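Local coordinates for intracellular exo-alpha-(1->5)-L-arabinofuranosidase (Bifidobacterium longum, PDB 2Y2W), which hydrolyses terminal alpha-(1->5)-linked L-arabinofuranosyl residues of arabinans and also acts on wheat arabinoxylan, at residues Tyr275-Asp289 / Lys332-Ser346. Residues are numbered along the deposited sequence; the frame is centred on the assembly and turned at random.
Sequences YENLDFVSCHAYYFD and KDIALSFDEWGVWYS
Y286 and E340 meet where strands 280-287 and 335-341, neighbours in the (beta/alpha)8 barrel of this family 51 glycosidase, run parallel. Y286 OH donates to E340 OE1 at 2.7 Å, approaching from above the carboxylate plane (38° out of it). By similarity E340 is the nucleophile and Y286 binds arabinofuranose. W344, assigned to substrate recognition by similarity, directs its edge at the face of Y286: CE3 stands over the ring centre, the planes 78° apart, an edge-to-face pair. The CG of Y286 lies anti to its carbonyl carbon (chi1 -70°), which turns one ring face to W344 and carries OH to E340 OE1. A leucine here would probably leave E340 OE1 without its phenolic donor and the W344 edge without an aromatic face. On the same side of the sheet, E340 CB packs over the H284 ring, 3.6 Å from its centroid, while E340 OE2 forms a salt bridge with R109 and H284 ND1 hydrogen-bonds to E215, the probable acid/base.

Farther out, parallel backbone bonds join the strands. A beta bulge between S282 and H284 shifts the register by one residue, pairing H284 with E340; A285 N donates to E340 O at 2.8 Å. C283 CB makes a CH-pi contact over the F338 face, 3.6 Å from the ring centroid. At the far end, K332 NZ makes a cation-pi contact with Y275, 4.4 Å from the ring centroid, and donates to L278 O at 2.8 Å.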
# COMPACT_ATOMS: atom_id res chain seq x y z
N TYR D 275 11.78 12.27 11.79
CA TYR D 275 13.02 12.82 12.34
C TYR D 275 13.94 11.81 13.03
O TYR D 275 15.12 11.70 12.66
CB TYR D 275 12.73 14.00 13.29
CG TYR D 275 13.92 14.44 14.11
CD1 TYR D 275 14.98 15.13 13.52
CD2 TYR D 275 14.00 14.14 15.47
CE1 TYR D 275 16.09 15.52 14.28
CE2 TYR D 275 15.10 14.52 16.23
CZ TYR D 275 16.14 15.21 15.63
OH TYR D 275 17.22 15.59 16.38
N GLU D 276 13.41 11.10 14.01
CA GLU D 276 14.21 10.22 14.88
C GLU D 276 15.13 9.23 14.16
O GLU D 276 16.26 9.01 14.60
CB GLU D 276 13.32 9.49 15.90
CG GLU D 276 13.27 10.16 17.28
CD GLU D 276 14.63 10.21 17.99
OE1 GLU D 276 15.51 9.37 17.69
OE2 GLU D 276 14.82 11.10 18.85
N ASN D 277 14.65 8.64 13.07
CA ASN D 277 15.40 7.59 12.37
C ASN D 277 16.05 8.06 11.07
O ASN D 277 16.56 7.24 10.29
CB ASN D 277 14.51 6.37 12.13
CG ASN D 277 13.93 5.82 13.41
OD1 ASN D 277 12.71 5.84 13.61
ND2 ASN D 277 14.79 5.34 14.30
N LEU D 278 16.04 9.37 10.84
CA LEU D 278 16.67 9.95 9.66
C LEU D 278 17.98 10.63 10.02
O LEU D 278 18.17 11.09 11.15
CB LEU D 278 15.73 10.94 8.96
CG LEU D 278 14.54 10.36 8.19
CD1 LEU D 278 13.66 11.49 7.70
CD2 LEU D 278 14.98 9.48 7.03
N ASP D 279 18.87 10.68 9.04
CA ASP D 279 20.19 11.27 9.22
C ASP D 279 20.45 12.34 8.16
O ASP D 279 21.19 13.30 8.41
CB ASP D 279 21.25 10.17 9.16
CG ASP D 279 21.04 9.10 10.21
OD1 ASP D 279 21.41 9.34 11.38
OD2 ASP D 279 20.49 8.02 9.87
N PHE D 280 19.84 12.17 7.00
CA PHE D 280 20.02 13.09 5.88
C PHE D 280 18.69 13.47 5.24
O PHE D 280 17.69 12.77 5.38
CB PHE D 280 20.90 12.46 4.80
CG PHE D 280 22.35 12.38 5.17
CD1 PHE D 280 23.22 13.43 4.86
CD2 PHE D 280 22.87 11.25 5.79
CE1 PHE D 280 24.57 13.36 5.18
CE2 PHE D 280 24.22 11.17 6.12
CZ PHE D 280 25.07 12.23 5.81
N VAL D 281 18.70 14.61 4.55
CA VAL D 281 17.64 15.00 3.64
C VAL D 281 18.29 15.32 2.30
O VAL D 281 19.33 15.98 2.25
CB VAL D 281 16.79 16.18 4.20
CG1 VAL D 281 17.65 17.40 4.52
CG2 VAL D 281 15.64 16.53 3.26
N SER D 282 17.70 14.83 1.21
CA SER D 282 18.30 14.94 -0.11
C SER D 282 17.93 16.23 -0.82
O SER D 282 16.80 16.70 -0.73
CB SER D 282 17.92 13.74 -0.99
OG SER D 282 16.62 13.90 -1.52
N CYS D 283 18.90 16.80 -1.52
CA CYS D 283 18.68 17.98 -2.36
C CYS D 283 19.12 17.68 -3.78
O CYS D 283 20.18 17.09 -4.01
CB CYS D 283 19.46 19.18 -1.82
SG CYS D 283 18.99 19.69 -0.17
N HIS D 284 18.29 18.10 -4.74
CA HIS D 284 18.57 17.90 -6.16
C HIS D 284 18.61 19.24 -6.89
O HIS D 284 17.67 20.03 -6.80
CB HIS D 284 17.52 16.97 -6.77
CG HIS D 284 17.58 15.56 -6.26
ND1 HIS D 284 17.33 14.47 -7.06
CD2 HIS D 284 17.88 15.07 -5.04
CE1 HIS D 284 17.46 13.36 -6.35
NE2 HIS D 284 17.80 13.70 -5.12
N ALA D 285 19.70 19.49 -7.60
CA ALA D 285 19.90 20.77 -8.28
C ALA D 285 20.61 20.63 -9.62
O ALA D 285 21.82 20.41 -9.68
CB ALA D 285 20.66 21.74 -7.37
N TYR D 286 19.84 20.77 -10.70
CA TYR D 286 20.38 20.75 -12.06
C TYR D 286 20.31 22.14 -12.69
O TYR D 286 19.36 22.89 -12.45
CB TYR D 286 19.62 19.75 -12.94
CG TYR D 286 19.85 18.29 -12.60
CD1 TYR D 286 21.03 17.64 -12.99
CD2 TYR D 286 18.88 17.55 -11.93
CE1 TYR D 286 21.23 16.29 -12.69
CE2 TYR D 286 19.08 16.21 -11.63
CZ TYR D 286 20.25 15.59 -12.02
OH TYR D 286 20.45 14.26 -11.72
N TYR D 287 21.32 22.48 -13.49
CA TYR D 287 21.40 23.79 -14.14
C TYR D 287 21.90 23.69 -15.58
O TYR D 287 22.71 22.82 -15.90
CB TYR D 287 22.31 24.73 -13.35
CG TYR D 287 21.99 24.81 -11.88
CD1 TYR D 287 20.96 25.63 -11.42
CD2 TYR D 287 22.72 24.08 -10.95
CE1 TYR D 287 20.66 25.71 -10.07
CE2 TYR D 287 22.43 24.15 -9.59
CZ TYR D 287 21.40 24.97 -9.16
OH TYR D 287 21.11 25.05 -7.82
N PHE D 288 21.40 24.57 -16.44
CA PHE D 288 21.84 24.64 -17.84
C PHE D 288 21.60 26.02 -18.46
O PHE D 288 20.89 26.85 -17.89
CB PHE D 288 21.19 23.53 -18.69
CG PHE D 288 19.71 23.71 -18.94
CD1 PHE D 288 18.78 23.44 -17.94
CD2 PHE D 288 19.25 24.13 -20.18
CE1 PHE D 288 17.42 23.59 -18.17
CE2 PHE D 288 17.89 24.28 -20.43
CZ PHE D 288 16.97 24.01 -19.42
N ASP D 289 22.22 26.26 -19.62
CA ASP D 289 22.03 27.50 -20.36
C ASP D 289 20.75 27.41 -21.19
O ASP D 289 20.70 26.69 -22.19
CB ASP D 289 23.24 27.77 -21.26
CG ASP D 289 23.18 29.13 -21.96
OD1 ASP D 289 22.50 30.04 -21.45
OD2 ASP D 289 23.82 29.27 -23.02
N LYS D 332 19.82 16.05 17.73
CA LYS D 332 20.59 15.73 16.54
C LYS D 332 20.19 16.60 15.34
O LYS D 332 19.00 16.88 15.14
CB LYS D 332 20.39 14.24 16.21
CG LYS D 332 20.56 13.86 14.73
CD LYS D 332 19.86 12.54 14.41
CE LYS D 332 18.37 12.72 14.16
NZ LYS D 332 17.69 11.41 13.94
N ASP D 333 21.18 17.02 14.56
CA ASP D 333 20.95 17.73 13.31
C ASP D 333 20.80 16.77 12.14
O ASP D 333 21.53 15.78 12.04
CB ASP D 333 22.10 18.69 13.01
CG ASP D 333 21.89 20.07 13.59
OD1 ASP D 333 21.01 20.23 14.46
OD2 ASP D 333 22.62 20.99 13.17
N ILE D 334 19.85 17.06 11.25
CA ILE D 334 19.75 16.38 9.97
C ILE D 334 20.68 17.09 9.00
O ILE D 334 20.50 18.28 8.71
CB ILE D 334 18.30 16.42 9.41
CG1 ILE D 334 17.28 15.87 10.43
CG2 ILE D 334 18.21 15.70 8.05
CD1 ILE D 334 17.46 14.42 10.83
N ALA D 335 21.68 16.36 8.50
CA ALA D 335 22.60 16.89 7.50
C ALA D 335 21.96 16.89 6.11
O ALA D 335 21.00 16.16 5.85
CB ALA D 335 23.90 16.10 7.50
N LEU D 336 22.49 17.72 5.22
CA LEU D 336 22.01 17.81 3.85
C LEU D 336 22.82 16.91 2.94
O LEU D 336 24.04 16.78 3.09
CB LEU D 336 22.07 19.26 3.35
CG LEU D 336 20.84 20.16 3.50
CD1 LEU D 336 20.33 20.25 4.94
CD2 LEU D 336 21.15 21.54 2.96
N SER D 337 22.12 16.28 1.99
CA SER D 337 22.75 15.40 1.02
C SER D 337 22.39 15.82 -0.41
O SER D 337 21.33 15.47 -0.92
CB SER D 337 22.34 13.94 1.26
OG SER D 337 23.00 13.06 0.36
N PHE D 338 23.29 16.58 -1.03
CA PHE D 338 23.12 17.00 -2.42
C PHE D 338 23.41 15.85 -3.39
O PHE D 338 24.34 15.91 -4.19
CB PHE D 338 24.01 18.21 -2.73
CG PHE D 338 23.26 19.51 -2.80
CD1 PHE D 338 23.00 20.24 -1.65
CD2 PHE D 338 22.82 20.00 -4.03
CE1 PHE D 338 22.30 21.44 -1.71
CE2 PHE D 338 22.12 21.20 -4.10
CZ PHE D 338 21.87 21.92 -2.94
N ASP D 339 22.59 14.80 -3.31
CA ASP D 339 22.87 13.54 -3.99
C ASP D 339 22.58 13.53 -5.50
O ASP D 339 22.85 12.55 -6.18
CB ASP D 339 22.21 12.35 -3.27
CG ASP D 339 20.72 12.54 -3.04
OD1 ASP D 339 20.13 13.53 -3.54
OD2 ASP D 339 20.13 11.69 -2.34
N GLU D 340 22.02 14.63 -6.00
CA GLU D 340 21.93 14.85 -7.45
C GLU D 340 22.16 16.32 -7.78
O GLU D 340 21.29 17.16 -7.58
CB GLU D 340 20.58 14.37 -8.00
CG GLU D 340 20.52 12.87 -8.28
CD GLU D 340 19.27 12.44 -9.03
OE1 GLU D 340 18.81 13.18 -9.93
OE2 GLU D 340 18.74 11.35 -8.72
N TRP D 341 23.37 16.63 -8.25
CA TRP D 341 23.71 17.98 -8.67
C TRP D 341 24.54 17.98 -9.95
O TRP D 341 25.11 16.95 -10.32
CB TRP D 341 24.43 18.75 -7.55
CG TRP D 341 25.84 18.29 -7.28
CD1 TRP D 341 26.23 17.31 -6.42
CD2 TRP D 341 27.04 18.81 -7.87
NE1 TRP D 341 27.60 17.18 -6.44
CE2 TRP D 341 28.12 18.09 -7.32
CE3 TRP D 341 27.31 19.82 -8.81
CZ2 TRP D 341 29.45 18.34 -7.67
CZ3 TRP D 341 28.63 20.07 -9.17
CH2 TRP D 341 29.69 19.33 -8.60
N GLY D 342 24.60 19.13 -10.62
CA GLY D 342 25.42 19.28 -11.82
C GLY D 342 24.73 19.99 -12.97
O GLY D 342 23.59 20.44 -12.84
N VAL D 343 25.44 20.09 -14.09
CA VAL D 343 24.91 20.72 -15.29
C VAL D 343 24.21 19.68 -16.17
O VAL D 343 24.80 18.67 -16.53
CB VAL D 343 26.02 21.44 -16.10
CG1 VAL D 343 25.51 21.92 -17.45
CG2 VAL D 343 26.58 22.61 -15.31
N TRP D 344 22.94 19.94 -16.49
CA TRP D 344 22.16 19.08 -17.38
C TRP D 344 21.19 19.88 -18.25
O TRP D 344 20.29 20.55 -17.74
CB TRP D 344 21.42 17.99 -16.59
CG TRP D 344 20.41 17.18 -17.38
CD1 TRP D 344 20.49 16.82 -18.70
CD2 TRP D 344 19.19 16.61 -16.89
NE1 TRP D 344 19.39 16.07 -19.05
CE2 TRP D 344 18.58 15.93 -17.96
CE3 TRP D 344 18.55 16.62 -15.64
CZ2 TRP D 344 17.36 15.26 -17.83
CZ3 TRP D 344 17.33 15.95 -15.51
CH2 TRP D 344 16.75 15.28 -16.60
N TYR D 345 21.39 19.79 -19.57
CA TYR D 345 20.49 20.40 -20.55
C TYR D 345 19.23 19.55 -20.70
O TYR D 345 19.16 18.67 -21.55
CB TYR D 345 21.22 20.60 -21.89
CG TYR D 345 22.25 21.71 -21.86
CD1 TYR D 345 23.57 21.45 -21.50
CD2 TYR D 345 21.90 23.01 -22.19
CE1 TYR D 345 24.52 22.47 -21.46
CE2 TYR D 345 22.84 24.04 -22.16
CZ TYR D 345 24.14 23.77 -21.79
OH TYR D 345 25.07 24.79 -21.76
N SER D 346 18.25 19.83 -19.85
CA SER D 346 17.05 19.00 -19.71
C SER D 346 15.97 19.25 -20.76
O SER D 346 14.97 18.54 -20.81
CB SER D 346 16.47 19.14 -18.30
OG SER D 346 16.30 20.50 -17.94